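Local coordinates for protein cysteine S-methyltransferase NleE (Escherichia coli O157:H7, PDB 4R29) that probably methylates a zinc-finger cysteine of the host proteins TAB2 and TAB3, using S-adenosyl-L-methionine as methyl donor, and so blocks NF-kappa-B activation, at residues 69-72 with 73-76. The protein carries 1 engineered substitution. Sequence-based numbering, arbitrary orientation.
Sequences RFSY and MKTM
Phe70 with Lys74 and Tyr72 with Met76 form two i to i+4 side-chain contacts in the last turns of helix 59-76, an amphipathic helix on the protein surface. Four successive backbone bonds run through this segment, among them Lys74 N to Phe70 O (2.9 Å) and Met76 N to Tyr72 O (3.2 Å), and they set each pair one turn apart. In Phe70, chi1 of -173° turns CG away from the backbone N and beside the carbonyl carbon, which carries the ring along the helix toward Lys74, whose side chain runs across it. CD of Lys74 lies over one face, 4.0 Å from the ring centroid and offset toward the rim: a CH-pi contact suited to a long aliphatic arm on an exposed flank. On another side of the helix, CG of Met76, set beside its backbone N by chi1 (-56°), meets the Tyr72 ring obliquely, 3.5 Å from CE1; methionine's unbranched chain then bends twice beyond it. Met73, extended beyond CG, is the buried residue here: it packs against Trp99, Ile103 and Ala124, and its side chain is about 14 Å from the bound S-adenosylmethionine. Between side chains one turn apart the contact is thus carbon against carbon, on top of the backbone bonds, while the polar ends of Arg69, salt-bridged to Asp121, and Tyr72, hydrogen-bonded to Glu96, tie this helix to its neighbours.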
loop_
_atom_site.group_PDB
_atom_site.type_symbol
_atom_site.label_atom_id
_atom_site.label_comp_id
_atom_site.label_asym_id
_atom_site.label_seq_id
_atom_site.Cartn_x
_atom_site.Cartn_y
_atom_site.Cartn_z
ATOM N N ARG A 69 11.434 -12.495 6.694
ATOM C CA ARG A 69 10.984 -11.116 6.633
ATOM C C ARG A 69 10.309 -10.700 7.948
ATOM O O ARG A 69 10.492 -9.577 8.420
ATOM C CB ARG A 69 10.062 -10.927 5.436
ATOM C CG ARG A 69 10.741 -11.271 4.119
ATOM C CD ARG A 69 11.935 -10.351 3.852
ATOM N NE ARG A 69 11.486 -9.035 3.409
ATOM C CZ ARG A 69 12.247 -7.950 3.394
ATOM N NH1 ARG A 69 13.502 -8.014 3.802
ATOM N NH2 ARG A 69 11.754 -6.801 2.966
ATOM N N PHE A 70 9.569 -11.626 8.551
ATOM C CA PHE A 70 8.852 -11.348 9.798
ATOM C C PHE A 70 9.814 -11.048 10.952
ATOM O O PHE A 70 9.567 -10.147 11.758
ATOM C CB PHE A 70 7.904 -12.497 10.152
ATOM C CG PHE A 70 7.005 -12.213 11.326
ATOM C CD1 PHE A 70 6.268 -11.032 11.394
ATOM C CD2 PHE A 70 6.868 -13.145 12.353
ATOM C CE1 PHE A 70 5.407 -10.775 12.479
ATOM C CE2 PHE A 70 6.031 -12.899 13.435
ATOM C CZ PHE A 70 5.294 -11.709 13.497
ATOM N N SER A 71 10.923 -11.783 11.007
ATOM C CA SER A 71 11.957 -11.521 12.005
ATOM C C SER A 71 12.523 -10.134 11.815
ATOM O O SER A 71 12.694 -9.381 12.774
ATOM C CB SER A 71 13.095 -12.532 11.883
ATOM O OG SER A 71 12.642 -13.810 12.269
ATOM N N TYR A 72 12.853 -9.820 10.570
ATOM C CA TYR A 72 13.333 -8.495 10.216
ATOM C C TYR A 72 12.360 -7.423 10.726
ATOM O O TYR A 72 12.783 -6.431 11.305
ATOM C CB TYR A 72 13.515 -8.416 8.698
ATOM C CG TYR A 72 13.626 -7.021 8.104
ATOM C CD1 TYR A 72 14.357 -6.024 8.727
ATOM C CD2 TYR A 72 13.029 -6.718 6.898
ATOM C CE1 TYR A 72 14.472 -4.753 8.168
ATOM C CE2 TYR A 72 13.138 -5.462 6.336
ATOM C CZ TYR A 72 13.860 -4.485 6.973
ATOM O OH TYR A 72 13.968 -3.236 6.396
ATOM N N MET A 73 11.061 -7.630 10.518
ATOM C CA MET A 73 10.059 -6.646 10.927
ATOM C C MET A 73 9.954 -6.491 12.448
ATOM O O MET A 73 9.770 -5.384 12.978
ATOM C CB MET A 73 8.697 -7.006 10.340
ATOM C CG MET A 73 8.608 -6.788 8.834
ATOM S SD MET A 73 7.016 -7.325 8.196
ATOM C CE MET A 73 7.209 -7.008 6.437
ATOM N N LYS A 74 10.083 -7.612 13.143
ATOM C CA LYS A 74 9.989 -7.636 14.598
ATOM C C LYS A 74 11.154 -6.894 15.217
ATOM O O LYS A 74 10.988 -6.182 16.202
ATOM C CB LYS A 74 9.927 -9.078 15.095
ATOM C CG LYS A 74 8.569 -9.738 14.873
ATOM C CD LYS A 74 8.529 -11.129 15.493
ATOM C CE LYS A 74 9.603 -12.031 14.886
ATOM N NZ LYS A 74 9.608 -13.367 15.550
ATOM N N THR A 75 12.334 -7.046 14.620
ATOM C CA THR A 75 13.499 -6.295 15.053
ATOM C C THR A 75 13.273 -4.782 14.889
ATOM O O THR A 75 13.611 -3.998 15.780
ATOM C CB THR A 75 14.790 -6.739 14.293
ATOM O OG1 THR A 75 14.975 -8.163 14.425
ATOM C CG2 THR A 75 16.026 -6.022 14.866
ATOM N N MET A 76 12.698 -4.371 13.755
ATOM C CA MET A 76 12.518 -2.941 13.490
ATOM C C MET A 76 11.245 -2.384 14.128
ATOM O O MET A 76 11.056 -1.182 14.188
ATOM C CB MET A 76 12.496 -2.667 11.987
ATOM C CG MET A 76 13.720 -3.175 11.233
ATOM S SD MET A 76 15.241 -2.595 11.990
ATOM C CE MET A 76 15.013 -0.813 12.008
#